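Local coordinates for protein quinone oxidoreductase (Coxiella burnetii, PDB 3TQH) that binds NADPH and probably uses it to reduce quinones, as quinone oxidoreductases of the medium-chain dehydrogenase/reductase superfamily do, at residues Ile241-Thr246 and Gly250-Val255. Residues are numbered along the deposited sequence; the frame is centred on the assembly and turned at random.
Sequences IVSVPT and GRVIEV. With NDP (NADPH dihydro-nicotinamide-adenine-dinucleotide phosphate), chain B; SO4 (sulfate ion), chain C.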
ATOM      1  N   ILE A 241     -12.636   1.813 -14.985  1.00 12.32           N
ATOM      2  CA  ILE A 241     -11.347   1.284 -14.563  1.00 10.93           C
ATOM      3  C   ILE A 241     -10.683   2.285 -13.610  1.00 10.49           C
ATOM      4  O   ILE A 241     -10.644   3.489 -13.874  1.00 10.62           O
ATOM      5  CB  ILE A 241     -10.433   0.951 -15.779  1.00 11.20           C
ATOM      6  CG1 ILE A 241      -9.083   0.394 -15.319  1.00 10.02           C
ATOM      7  CG2 ILE A 241     -10.232   2.171 -16.691  1.00 11.51           C
ATOM      8  CD1 ILE A 241      -8.182  -0.017 -16.469  1.00  9.54           C
ATOM      9  N   VAL A 242     -10.206   1.767 -12.481  1.00  9.83           N
ATOM     10  CA  VAL A 242      -9.397   2.523 -11.537  1.00  9.39           C
ATOM     11  C   VAL A 242      -7.972   2.010 -11.653  1.00  9.37           C
ATOM     12  O   VAL A 242      -7.644   0.933 -11.146  1.00  8.67           O
ATOM     13  CB  VAL A 242      -9.897   2.354 -10.096  1.00  8.97           C
ATOM     14  CG1 VAL A 242      -9.044   3.169  -9.145  1.00  8.07           C
ATOM     15  CG2 VAL A 242     -11.363   2.771  -9.997  1.00  9.52           C
ATOM     16  N   SER A 243      -7.131   2.778 -12.342  1.00 10.28           N
ATOM     17  CA  SER A 243      -5.742   2.395 -12.547  1.00 10.69           C
ATOM     18  C   SER A 243      -4.884   3.036 -11.468  1.00 10.65           C
ATOM     19  O   SER A 243      -4.710   4.251 -11.452  1.00 11.58           O
ATOM     20  CB  SER A 243      -5.271   2.799 -13.947  1.00 11.81           C
ATOM     21  OG  SER A 243      -4.127   2.046 -14.319  1.00 12.21           O
ATOM     22  N   VAL A 244      -4.351   2.199 -10.575  1.00 10.17           N
ATOM     23  CA  VAL A 244      -3.763   2.637  -9.304  1.00  9.89           C
ATOM     24  C   VAL A 244      -2.292   3.102  -9.385  1.00 10.87           C
ATOM     25  O   VAL A 244      -1.928   4.068  -8.711  1.00 11.49           O
ATOM     26  CB  VAL A 244      -3.940   1.531  -8.218  1.00  9.14           C
ATOM     27  CG1 VAL A 244      -3.212   1.885  -6.921  1.00  8.34           C
ATOM     28  CG2 VAL A 244      -5.421   1.299  -7.947  1.00  8.53           C
ATOM     29  N   PRO A 245      -1.441   2.426 -10.191  1.00 11.06           N
ATOM     30  CA  PRO A 245      -0.092   2.973 -10.338  1.00 12.13           C
ATOM     31  C   PRO A 245      -0.138   4.320 -11.035  1.00 13.48           C
ATOM     32  O   PRO A 245      -0.770   4.457 -12.088  1.00 14.23           O
ATOM     33  CB  PRO A 245       0.641   1.927 -11.193  1.00 12.34           C
ATOM     34  CG  PRO A 245      -0.174   0.689 -11.077  1.00 11.14           C
ATOM     35  CD  PRO A 245      -1.591   1.151 -10.909  1.00 10.59           C
ATOM     36  N   THR A 246       0.512   5.309 -10.434  1.00 14.48           N
ATOM     37  CA  THR A 246       0.366   6.699 -10.850  1.00 15.63           C
ATOM     38  C   THR A 246       1.064   7.027 -12.167  1.00 17.29           C
ATOM     39  O   THR A 246       0.617   7.906 -12.899  1.00 18.35           O
ATOM     40  CB  THR A 246       0.912   7.648  -9.760  1.00 16.57           C
ATOM     41  OG1 THR A 246       2.271   7.303  -9.473  1.00 16.26           O
ATOM     42  CG2 THR A 246       0.074   7.541  -8.477  1.00 14.48           C
ATOM     43  N   GLY A 250      -2.443   8.446 -16.380  1.00 19.09           N
ATOM     44  CA  GLY A 250      -2.859   9.365 -17.438  1.00 20.68           C
ATOM     45  C   GLY A 250      -3.036   8.680 -18.775  1.00 20.85           C
ATOM     46  O   GLY A 250      -4.008   8.932 -19.478  1.00 21.50           O
ATOM     47  N   ARG A 251      -2.092   7.807 -19.117  1.00 20.68           N
ATOM     48  CA  ARG A 251      -2.127   7.062 -20.372  1.00 21.08           C
ATOM     49  C   ARG A 251      -3.345   6.133 -20.424  1.00 19.16           C
ATOM     50  O   ARG A 251      -4.037   6.062 -21.444  1.00 19.91           O
ATOM     51  CB  ARG A 251      -0.837   6.256 -20.531  1.00 21.69           C
ATOM     52  CG  ARG A 251      -0.590   5.708 -21.931  1.00 25.40           C
ATOM     53  CD  ARG A 251       0.542   4.659 -21.926  1.00 28.46           C
ATOM     54  NE  ARG A 251       1.830   5.218 -21.500  1.00 31.27           N
ATOM     55  CZ  ARG A 251       2.674   5.894 -22.283  1.00 36.08           C
ATOM     56  NH1 ARG A 251       2.393   6.122 -23.567  1.00 38.49           N
ATOM     57  NH2 ARG A 251       3.817   6.353 -21.774  1.00 37.95           N
ATOM     58  N   VAL A 252      -3.603   5.435 -19.319  1.00 16.68           N
ATOM     59  CA  VAL A 252      -4.733   4.510 -19.225  1.00 15.07           C
ATOM     60  C   VAL A 252      -6.077   5.233 -19.343  1.00 14.99           C
ATOM     61  O   VAL A 252      -6.992   4.753 -20.011  1.00 14.92           O
ATOM     62  CB  VAL A 252      -4.692   3.694 -17.902  1.00 13.49           C
ATOM     63  CG1 VAL A 252      -5.980   2.888 -17.715  1.00 12.19           C
ATOM     64  CG2 VAL A 252      -3.472   2.769 -17.883  1.00 12.91           C
ATOM     65  N   ILE A 253      -6.186   6.385 -18.690  1.00 14.94           N
ATOM     66  CA  ILE A 253      -7.403   7.191 -18.725  1.00 15.33           C
ATOM     67  C   ILE A 253      -7.681   7.699 -20.142  1.00 17.20           C
ATOM     68  O   ILE A 253      -8.834   7.712 -20.585  1.00 17.57           O
ATOM     69  CB  ILE A 253      -7.306   8.397 -17.758  1.00 15.61           C
ATOM     70  CG1 ILE A 253      -7.303   7.925 -16.302  1.00 14.17           C
ATOM     71  CG2 ILE A 253      -8.454   9.370 -17.978  1.00 16.09           C
ATOM     72  CD1 ILE A 253      -6.759   8.963 -15.348  1.00 14.18           C
ATOM     73  N   GLU A 254      -6.628   8.111 -20.847  1.00 18.35           N
ATOM     74  CA  GLU A 254      -6.769   8.585 -22.223  1.00 20.45           C
ATOM     75  C   GLU A 254      -7.283   7.484 -23.155  1.00 20.45           C
ATOM     76  O   GLU A 254      -8.220   7.711 -23.922  1.00 21.55           O
ATOM     77  CB  GLU A 254      -5.446   9.178 -22.736  1.00 21.82           C
ATOM     78  CG  GLU A 254      -5.437   9.613 -24.204  1.00 24.31           C
ATOM     79  CD  GLU A 254      -6.516  10.643 -24.558  1.00 26.99           C
ATOM     80  OE1 GLU A 254      -7.115  11.242 -23.638  1.00 27.13           O
ATOM     81  OE2 GLU A 254      -6.755  10.861 -25.772  1.00 28.89           O
ATOM     82  N   VAL A 255      -6.700   6.292 -23.081  1.00 19.67           N
ATOM     83  CA  VAL A 255      -7.162   5.190 -23.936  1.00 20.17           C
ATOM     84  C   VAL A 255      -8.598   4.807 -23.584  1.00 19.69           C
ATOM     85  O   VAL A 255      -9.389   4.504 -24.469  1.00 20.75           O
ATOM     86  CB  VAL A 255      -6.241   3.944 -23.870  1.00 19.59           C
ATOM     87  CG1 VAL A 255      -6.844   2.780 -24.662  1.00 19.23           C
ATOM     88  CG2 VAL A 255      -4.860   4.283 -24.414  1.00 20.40           C
TER
HETATM   89  PA  NDP B 500       2.811  -5.684  -4.748  1.00  9.67           P
HETATM   90  O1A NDP B 500       4.266  -5.690  -4.994  1.00  9.38           O
HETATM   91  O2A NDP B 500       2.494  -6.080  -3.363  1.00  9.30           O
HETATM   92  O5B NDP B 500       2.073  -6.693  -5.758  1.00 10.56           O
HETATM   93  C5B NDP B 500       2.678  -7.938  -6.049  1.00 11.36           C
HETATM   94  C4B NDP B 500       1.688  -8.837  -6.772  1.00 10.76           C
HETATM   95  O4B NDP B 500       1.600  -8.443  -8.125  1.00 10.87           O
HETATM   96  C3B NDP B 500       2.075 -10.311  -6.784  1.00 11.55           C
HETATM   97  O3B NDP B 500       1.225 -11.032  -5.919  1.00 10.96           O
HETATM   98  C2B NDP B 500       1.923 -10.754  -8.236  1.00 11.52           C
HETATM   99  O2B NDP B 500       1.137 -11.917  -8.377  1.00 11.55           O
HETATM  100  C1B NDP B 500       1.233  -9.568  -8.888  1.00 10.36           C
HETATM  101  N9A NDP B 500       1.604  -9.335 -10.292  1.00 10.61           N
HETATM  102  C8A NDP B 500       2.844  -8.998 -10.775  1.00 12.21           C
HETATM  103  N7A NDP B 500       2.758  -8.848 -12.112  1.00 12.42           N
HETATM  104  C5A NDP B 500       1.485  -9.082 -12.490  1.00 10.47           C
HETATM  105  C6A NDP B 500       0.871  -9.067 -13.735  1.00  9.73           C
HETATM  106  N6A NDP B 500       1.583  -8.780 -14.812  1.00 10.57           N
HETATM  107  N1A NDP B 500      -0.471  -9.356 -13.836  1.00  8.93           N
HETATM  108  C2A NDP B 500      -1.197  -9.654 -12.692  1.00  8.24           C
HETATM  109  N3A NDP B 500      -0.588  -9.663 -11.449  1.00  8.14           N
HETATM  110  C4A NDP B 500       0.741  -9.384 -11.355  1.00  9.65           C
HETATM  111  O3  NDP B 500       2.183  -4.244  -5.106  1.00 10.58           O
HETATM  112  PN  NDP B 500       1.024  -3.463  -4.298  1.00 10.39           P
HETATM  113  O1N NDP B 500       1.588  -2.937  -3.037  1.00 11.69           O
HETATM  114  O2N NDP B 500      -0.229  -4.231  -4.249  1.00 10.06           O
HETATM  115  O5D NDP B 500       0.811  -2.217  -5.292  1.00 11.43           O
HETATM  116  C5D NDP B 500       0.504  -2.400  -6.660  1.00 10.81           C
HETATM  117  C4D NDP B 500       0.767  -1.107  -7.424  1.00 10.98           C
HETATM  118  O4D NDP B 500      -0.057  -0.069  -6.927  1.00 10.77           O
HETATM  119  C3D NDP B 500       2.211  -0.653  -7.273  1.00 11.92           C
HETATM  120  O3D NDP B 500       2.714  -0.261  -8.530  1.00 12.00           O
HETATM  121  C2D NDP B 500       2.139   0.509  -6.305  1.00 12.48           C
HETATM  122  O2D NDP B 500       3.174   1.453  -6.506  1.00 13.55           O
HETATM  123  C1D NDP B 500       0.735   1.057  -6.580  1.00 11.98           C
HETATM  124  N1N NDP B 500       0.111   1.790  -5.455  1.00 11.57           N
HETATM  125  C2N NDP B 500      -0.418   3.030  -5.717  1.00 12.08           C
HETATM  126  C3N NDP B 500      -0.975   3.825  -4.718  1.00 12.08           C
HETATM  127  C7N NDP B 500      -1.550   5.177  -5.022  1.00 12.38           C
HETATM  128  O7N NDP B 500      -2.086   5.937  -3.960  1.00 13.05           O
HETATM  129  N7N NDP B 500      -1.536   5.637  -6.272  1.00 10.79           N
HETATM  130  C4N NDP B 500      -0.986   3.293  -3.312  1.00 12.70           C
HETATM  131  C5N NDP B 500      -0.405   1.932  -3.094  1.00 12.66           C
HETATM  132  C6N NDP B 500       0.113   1.246  -4.189  1.00 12.52           C
HETATM  133  P2B NDP B 500       1.797 -13.324  -8.803  1.00 14.31           P
HETATM  134  O1X NDP B 500       0.774 -14.409  -8.580  1.00 14.81           O
HETATM  135  O2X NDP B 500       3.008 -13.609  -7.948  1.00 16.49           O
HETATM  136  O3X NDP B 500       2.202 -13.330 -10.252  1.00 14.93           O
HETATM  137  S   SO4 C 319       2.864   4.885  -7.070  1.00 27.37           S
HETATM  138  O1  SO4 C 319       2.534   4.448  -5.713  1.00 27.76           O
HETATM  139  O2  SO4 C 319       1.805   4.512  -8.004  1.00 26.45           O
HETATM  140  O3  SO4 C 319       3.047   6.331  -7.085  1.00 27.87           O
HETATM  141  O4  SO4 C 319       4.112   4.265  -7.490  1.00 28.52           O
HETATM  142  O   HOH W   1      -0.091   9.627 -14.798  1.00 11.68           O
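With CG1 of Val252 trans to its backbone N (chi1 171°), both methyls of this valine turn from the helix onto the strand, where Ile241 and Ser243 receive them. Ile241 is fully extended (chi1 -180°, chi2 177°), which carries CD1 out to meet Val252 CG1 at 3.9 Å, the two side chains crossing at about a right angle. One strand repeat further on, Ser243 CB lies 3.8 Å from Val252 CG1, so this methyl is shared by two strand residues that point to the helix side of the sheet. The second methyl, Val252 CG2, comes up against Ser243 OG at 3.7 Å, a van der Waals contact between a methyl and a hydroxyl whose hydrogen bond goes to Asp221 OD2. Thus a buried polar atom can sit beside a methyl group with its bonding need met. Ile229 of helix 225-231 also touches Val252, tying the contact to the preceding helix.

Past the strand, the chain turns to the cofactor. The carbonyl O of Val244 accepts a hydrogen bond of 2.9 Å from the carboxamide N7N of NADPH, while Val244 CG1 packs 3.3 Å from C2N of the nicotinamide ring. Thr246 grips a sulfate ion, probably from the crystallisation liquor, through its backbone N and through OG1, the latter 2.7 Å from sulfate O3; Lys51 is a further partner of the ion. A single water bridges Thr246 O and Gly250 N, linking the loop to the helix. Strand 239-243, helix 249-258 and strand 262-264 form a beta-alpha-beta unit of the parallel Rossmann-type sheet, and the loop after the first strand lines the nicotinamide end of its NADPH site.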